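Side-chain contacts in pyroglutatmate porin OpdO (Pseudomonas aeruginosa, PDB 3SZV), which probably acts as a porin of the outer membrane, a beta-barrel channel of a carboxylate-specific family that may admit pyroglutamate: residues 154-157 against 158-161; 298-302 against 303-307. One frame throughout, in Å; residues are numbered along the deposited sequence.

Interaction 1 of 2, residues 154-157 against 158-161. With C8E ((hydroxyethyloxy)tri(ethyloxy)octane), chain F.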
ATOM      1  N   GLN A 154       9.530   6.953  17.620  1.00 20.08           N
ATOM      2  CA  GLN A 154       9.054   5.914  18.533  1.00 21.76           C
ATOM      3  C   GLN A 154       9.743   6.023  19.888  1.00 22.58           C
ATOM      4  O   GLN A 154      10.420   5.099  20.343  1.00 28.89           O
ATOM      5  CB  GLN A 154       9.232   4.521  17.914  1.00 22.28           C
ATOM      6  CG  GLN A 154       8.329   4.317  16.698  1.00 21.57           C
ATOM      7  CD  GLN A 154       8.454   2.942  16.070  1.00 29.66           C
ATOM      8  OE1 GLN A 154       8.351   1.924  16.750  1.00 34.27           O
ATOM      9  NE2 GLN A 154       8.657   2.910  14.755  1.00 30.96           N
ATOM     10  N   GLU A 155       9.555   7.169  20.531  1.00 23.23           N
ATOM     11  CA  GLU A 155      10.225   7.469  21.790  1.00 23.64           C
ATOM     12  C   GLU A 155       9.339   7.213  23.010  1.00 28.44           C
ATOM     13  O   GLU A 155       9.836   7.049  24.127  1.00 30.34           O
ATOM     14  CB  GLU A 155      10.690   8.929  21.808  1.00 28.32           C
ATOM     15  CG  GLU A 155      11.604   9.324  20.663  1.00 29.60           C
ATOM     16  CD  GLU A 155      12.958   8.651  20.723  1.00 28.14           C
ATOM     17  OE1 GLU A 155      13.567   8.484  19.646  1.00 27.74           O
ATOM     18  OE2 GLU A 155      13.416   8.299  21.831  1.00 31.11           O
ATOM     19  N   ILE A 156       8.028   7.208  22.797  1.00 25.69           N
ATOM     20  CA  ILE A 156       7.064   7.048  23.876  1.00 25.19           C
ATOM     21  C   ILE A 156       6.477   5.643  23.816  1.00 24.34           C
ATOM     22  O   ILE A 156       6.126   5.167  22.730  1.00 25.31           O
ATOM     23  CB  ILE A 156       5.941   8.103  23.754  1.00 30.42           C
ATOM     24  CG1 ILE A 156       6.531   9.506  23.929  1.00 38.53           C
ATOM     25  CG2 ILE A 156       4.830   7.843  24.771  1.00 26.89           C
ATOM     26  CD1 ILE A 156       5.530  10.627  23.769  1.00 47.72           C
ATOM     27  N   ASP A 157       6.392   4.983  24.969  1.00 26.86           N
ATOM     28  CA  ASP A 157       5.943   3.595  25.033  1.00 29.32           C
ATOM     29  C   ASP A 157       4.573   3.407  24.379  1.00 25.88           C
ATOM     30  O   ASP A 157       3.595   4.065  24.757  1.00 31.02           O
ATOM     31  CB  ASP A 157       5.918   3.092  26.479  1.00 30.74           C
ATOM     32  CG  ASP A 157       7.306   2.970  27.080  1.00 45.46           C
ATOM     33  OD1 ASP A 157       8.298   3.023  26.319  1.00 43.49           O
ATOM     34  OD2 ASP A 157       7.401   2.806  28.316  1.00 46.31           O
ATOM     35  N   GLY A 158       4.513   2.502  23.411  1.00 26.20           N
ATOM     36  CA  GLY A 158       3.272   2.176  22.727  1.00 26.77           C
ATOM     37  C   GLY A 158       2.796   3.209  21.725  1.00 26.93           C
ATOM     38  O   GLY A 158       1.720   3.057  21.138  1.00 25.19           O
ATOM     39  N   LEU A 159       3.593   4.248  21.500  1.00 19.84           N
ATOM     40  CA  LEU A 159       3.187   5.344  20.626  1.00 18.47           C
ATOM     41  C   LEU A 159       4.133   5.521  19.451  1.00 21.01           C
ATOM     42  O   LEU A 159       5.348   5.689  19.636  1.00 22.15           O
ATOM     43  CB  LEU A 159       3.097   6.654  21.411  1.00 20.65           C
ATOM     44  CG  LEU A 159       2.721   7.889  20.584  1.00 21.49           C
ATOM     45  CD1 LEU A 159       1.270   7.807  20.081  1.00 21.08           C
ATOM     46  CD2 LEU A 159       2.916   9.150  21.404  1.00 23.05           C
ATOM     47  N   THR A 160       3.578   5.461  18.246  1.00 17.78           N
ATOM     48  CA  THR A 160       4.308   5.781  17.037  1.00 17.29           C
ATOM     49  C   THR A 160       3.771   7.076  16.467  1.00 18.49           C
ATOM     50  O   THR A 160       2.564   7.200  16.244  1.00 18.72           O
ATOM     51  CB  THR A 160       4.150   4.674  15.993  1.00 20.52           C
ATOM     52  OG1 THR A 160       4.658   3.453  16.540  1.00 21.70           O
ATOM     53  CG2 THR A 160       4.907   5.010  14.706  1.00 19.80           C
ATOM     54  N   LEU A 161       4.647   8.051  16.268  1.00 15.72           N
ATOM     55  CA  LEU A 161       4.278   9.298  15.625  1.00 14.57           C
ATOM     56  C   LEU A 161       4.965   9.370  14.279  1.00 14.73           C
ATOM     57  O   LEU A 161       6.159   9.088  14.177  1.00 16.41           O
ATOM     58  CB  LEU A 161       4.689  10.493  16.484  1.00 18.19           C
ATOM     59  CG  LEU A 161       4.069  10.588  17.871  1.00 19.34           C
ATOM     60  CD1 LEU A 161       4.770  11.678  18.674  1.00 21.63           C
ATOM     61  CD2 LEU A 161       2.586  10.873  17.747  1.00 19.81           C
TER
HETATM   62  C13 C8E F 389      12.638  13.720  17.424  1.00 46.79           C
HETATM   63  C14 C8E F 389      13.886  13.214  18.135  1.00 46.06           C
HETATM   64  O15 C8E F 389      13.489  12.622  19.351  1.00 61.31           O
HETATM   65  C16 C8E F 389      14.364  12.894  20.427  1.00 46.89           C
HETATM   66  C17 C8E F 389      15.010  11.593  20.886  1.00 50.48           C
HETATM   67  O18 C8E F 389      16.102  11.888  21.734  1.00 74.09           O
HETATM   68  C19 C8E F 389      15.893  11.526  23.080  1.00 58.80           C
HETATM   69  C20 C8E F 389      17.091  10.710  23.560  1.00 65.88           C
HETATM   70  O21 C8E F 389      16.758  10.003  24.735  1.00 69.27           O
HETATM   71  O   HOH W   1       6.439   2.176  19.120  1.00 53.05           O
HETATM   72  O   HOH W   2       6.718   7.981  20.039  1.00 20.04           O

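Interaction 2 of 2, residues 298-302 against 303-307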
ATOM      1  N   ASN A 298     -12.563  -2.385   1.981  1.00 11.69           N
ATOM      2  CA  ASN A 298     -13.026  -3.150   0.831  1.00 11.87           C
ATOM      3  C   ASN A 298     -12.306  -2.819  -0.481  1.00 13.28           C
ATOM      4  O   ASN A 298     -12.795  -3.129  -1.564  1.00 14.24           O
ATOM      5  CB  ASN A 298     -14.554  -3.017   0.680  1.00 13.11           C
ATOM      6  CG  ASN A 298     -15.320  -3.762   1.779  1.00 13.52           C
ATOM      7  OD1 ASN A 298     -14.753  -4.562   2.537  1.00 13.65           O
ATOM      8  ND2 ASN A 298     -16.628  -3.511   1.856  1.00 14.00           N
ATOM      9  N   PHE A 299     -11.122  -2.215  -0.372  1.00 13.53           N
ATOM     10  CA  PHE A 299     -10.249  -2.011  -1.529  1.00 13.59           C
ATOM     11  C   PHE A 299      -9.538  -3.327  -1.818  1.00 12.59           C
ATOM     12  O   PHE A 299      -8.809  -3.855  -0.967  1.00 14.29           O
ATOM     13  CB  PHE A 299      -9.237  -0.890  -1.235  1.00 12.10           C
ATOM     14  CG  PHE A 299      -8.021  -0.874  -2.133  1.00 12.89           C
ATOM     15  CD1 PHE A 299      -8.138  -0.692  -3.502  1.00 14.54           C
ATOM     16  CD2 PHE A 299      -6.755  -0.971  -1.580  1.00 14.48           C
ATOM     17  CE1 PHE A 299      -6.994  -0.652  -4.318  1.00 16.86           C
ATOM     18  CE2 PHE A 299      -5.618  -0.925  -2.384  1.00 15.24           C
ATOM     19  CZ  PHE A 299      -5.743  -0.765  -3.749  1.00 15.58           C
ATOM     20  N   ILE A 300      -9.776  -3.853  -3.014  1.00 13.44           N
ATOM     21  CA  ILE A 300      -9.293  -5.174  -3.394  1.00 12.17           C
ATOM     22  C   ILE A 300      -8.537  -5.125  -4.730  1.00 15.58           C
ATOM     23  O   ILE A 300      -7.865  -4.122  -5.000  1.00 17.10           O
ATOM     24  CB  ILE A 300     -10.434  -6.214  -3.325  1.00 12.25           C
ATOM     25  CG1 ILE A 300     -11.620  -5.827  -4.215  1.00 14.16           C
ATOM     26  CG2 ILE A 300     -10.888  -6.381  -1.882  1.00 14.90           C
ATOM     27  CD1 ILE A 300     -12.584  -6.991  -4.434  1.00 15.15           C
ATOM     28  N   GLN A 301      -8.596  -6.178  -5.550  1.00 13.81           N
ATOM     29  CA  GLN A 301      -7.668  -6.253  -6.678  1.00 15.42           C
ATOM     30  C   GLN A 301      -7.870  -5.126  -7.674  1.00 18.25           C
ATOM     31  O   GLN A 301      -6.908  -4.480  -8.107  1.00 19.55           O
ATOM     32  CB  GLN A 301      -7.753  -7.608  -7.387  1.00 14.40           C
ATOM     33  CG  GLN A 301      -6.781  -7.748  -8.549  1.00 16.22           C
ATOM     34  CD  GLN A 301      -6.726  -9.167  -9.100  1.00 15.47           C
ATOM     35  OE1 GLN A 301      -6.926 -10.143  -8.374  1.00 18.30           O
ATOM     36  NE2 GLN A 301      -6.454  -9.289 -10.395  1.00 17.72           N
ATOM     37  N   ILE A 302      -9.119  -4.888  -8.038  1.00 17.80           N
ATOM     38  CA  ILE A 302      -9.417  -3.850  -9.019  1.00 18.99           C
ATOM     39  C   ILE A 302     -10.057  -2.632  -8.362  1.00 20.25           C
ATOM     40  O   ILE A 302      -9.513  -1.516  -8.407  1.00 22.77           O
ATOM     41  CB  ILE A 302     -10.314  -4.385 -10.143  1.00 19.45           C
ATOM     42  CG1 ILE A 302      -9.608  -5.539 -10.872  1.00 24.86           C
ATOM     43  CG2 ILE A 302     -10.672  -3.266 -11.132  1.00 26.69           C
ATOM     44  CD1 ILE A 302     -10.432  -6.200 -11.951  1.00 32.17           C
ATOM     45  N   GLY A 303     -11.194  -2.843  -7.716  1.00 14.88           N
ATOM     46  CA  GLY A 303     -11.975  -1.728  -7.212  1.00 15.58           C
ATOM     47  C   GLY A 303     -11.730  -1.312  -5.778  1.00 13.71           C
ATOM     48  O   GLY A 303     -11.259  -2.103  -4.943  1.00 13.41           O
ATOM     49  N   ASP A 304     -12.043  -0.055  -5.487  1.00 12.37           N
ATOM     50  CA  ASP A 304     -11.912   0.466  -4.137  1.00 13.73           C
ATOM     51  C   ASP A 304     -13.239   0.531  -3.377  1.00 12.86           C
ATOM     52  O   ASP A 304     -13.252   0.745  -2.158  1.00 12.89           O
ATOM     53  CB  ASP A 304     -11.198   1.831  -4.117  1.00 14.09           C
ATOM     54  CG  ASP A 304     -11.934   2.901  -4.885  1.00 13.16           C
ATOM     55  OD1 ASP A 304     -13.119   2.700  -5.260  1.00 14.73           O
ATOM     56  OD2 ASP A 304     -11.324   3.976  -5.099  1.00 14.15           O
ATOM     57  N   PHE A 305     -14.347   0.327  -4.092  1.00 13.56           N
ATOM     58  CA  PHE A 305     -15.681   0.436  -3.510  1.00 14.40           C
ATOM     59  C   PHE A 305     -15.850   1.775  -2.799  1.00 12.73           C
ATOM     60  O   PHE A 305     -16.543   1.903  -1.793  1.00 14.37           O
ATOM     61  CB  PHE A 305     -16.008  -0.805  -2.670  1.00 14.87           C
ATOM     62  CG  PHE A 305     -16.179  -2.030  -3.523  1.00 13.99           C
ATOM     63  CD1 PHE A 305     -17.440  -2.421  -3.961  1.00 15.10           C
ATOM     64  CD2 PHE A 305     -15.068  -2.735  -3.976  1.00 13.90           C
ATOM     65  CE1 PHE A 305     -17.597  -3.516  -4.803  1.00 16.59           C
ATOM     66  CE2 PHE A 305     -15.216  -3.827  -4.809  1.00 14.74           C
ATOM     67  CZ  PHE A 305     -16.484  -4.223  -5.223  1.00 16.35           C
ATOM     68  N   GLY A 306     -15.227   2.787  -3.398  1.00 12.78           N
ATOM     69  CA  GLY A 306     -15.197   4.122  -2.831  1.00 12.98           C
ATOM     70  C   GLY A 306     -15.998   5.134  -3.625  1.00 13.25           C
ATOM     71  O   GLY A 306     -15.791   6.342  -3.493  1.00 14.56           O
ATOM     72  N   ASN A 307     -16.908   4.637  -4.460  1.00 13.55           N
ATOM     73  CA  ASN A 307     -17.777   5.514  -5.242  1.00 14.49           C
ATOM     74  C   ASN A 307     -18.760   6.304  -4.382  1.00 14.29           C
ATOM     75  O   ASN A 307     -19.042   5.939  -3.238  1.00 15.13           O
ATOM     76  CB  ASN A 307     -18.527   4.696  -6.301  1.00 15.64           C
ATOM     77  CG  ASN A 307     -17.591   4.113  -7.332  1.00 16.42           C
ATOM     78  OD1 ASN A 307     -17.122   4.827  -8.225  1.00 20.93           O
ATOM     79  ND2 ASN A 307     -17.315   2.815  -7.224  1.00 17.17           N
TER

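Interaction 1 of 2, residues 154-157 against 158-161
Gln-154 and Thr-160 lie side by side across the closed end of a hairpin, pointing the same way. The CG methylene of Gln-154 does the touching, 3.8 Å from Thr-160 OG1 and close to the threonine methyl CG2 as well. Beyond CG the glutamine chain runs extended, and the two ends of the amide have different partners: OE1 takes a bond from a water at 3.1 Å, which reaches Thr-160 OG1 only weakly, while NE2 binds Asp-152 OD1. The CB of Glu-155 points away from the returning strand. Its carboxylate is gripped by Asn-119 N and the hydroxyls of Ser-118 and Ser-120, and its CD rests 3.6 Å from C17 of a bound C8E detergent. Ile-156 next carries the apolar part of the contact, lying alongside Leu-159 with CD1 3.8 Å from Leu-159 CD2; the leucine CG stands anti to its backbone N (chi1 178°), which turns the branch toward the isoleucine.

The backbone here makes a type II turn from Ile-156 to Leu-159, closing the antiparallel hairpin of strands 149-156 and 159-170 in this outer-membrane barrel. Leu-159 N donates to Ile-156 O at 3.0 Å, approaching from above the carbonyl plane, 38° out of it. A second water bridges the strands, accepting from Ile-156 N and donating to Leu-159 O at 2.7 Å. The CB of Asp-157 points away from residues 158-161, and Gly-158 takes the positive phi (75°) of the turn's third position.

Interaction 2 of 2, residues 298-302 against 303-307
Phe-305 folds back onto the segment 298-302, and its ring can be followed outward from the backbone. CB points toward that segment and comes 4.1 Å from Asn-298 O, and CG keeps a similar distance from the same oxygen. CD2 is nearer, 3.3 Å from Asn-298 O, which meets the ring obliquely. At the next ring atom, CE2 lies 4.1 Å from Ile-300 CD1, the two side chains crossing at a slant. Ile-300 CG1 sits between its own backbone N and carbonyl carbon (chi1 57°), a placing that brings CG1 near both Gly-303 O and Phe-305 CE2. That carbonyl closes the loop: it accepts from Ile-300 N at 3.0 Å in an almost straight bond, 174° at the hydrogen. Phe-299 CA offers Gly-303 O a CA-H...O contact too, while the edge of its ring meets Asp-304 CA, 4.0 Å from CD1.

Asp-304 turns its carboxylate onward along the chain. OD1 accepts from Gly-306 N at 2.8 Å, from above the carboxylate plane, and also pairs with Arg-184; OD2 binds Tyr-288 OH. Glu-353 accepts from two neighbouring backbone groups, Ile-302 N and Gly-303 N. Through Glu-353 the long loop between strands 271-281 and 311-320 is bonded to barrel strand 346-361, and the bend at residues 304-306 is an Asx turn.

The two contacts illustrate how one barrel uses tight local turns for different ends. Interaction 1 caps a hairpin at the surface, about 22 Å from the centre of the chain, with detergent beside it; interaction 2 lies in a buried loop, about 13 Å from that centre. Their own centres are about 32 Å apart, on opposite sides of the chain's centre, and the nearest atoms remain about 21 Å from each other, so neither bears on the other directly. Their surroundings differ likewise: the hairpin end has C8E for a neighbour, a detergent that marks no substrate site, whereas the loop packs against barrel strands.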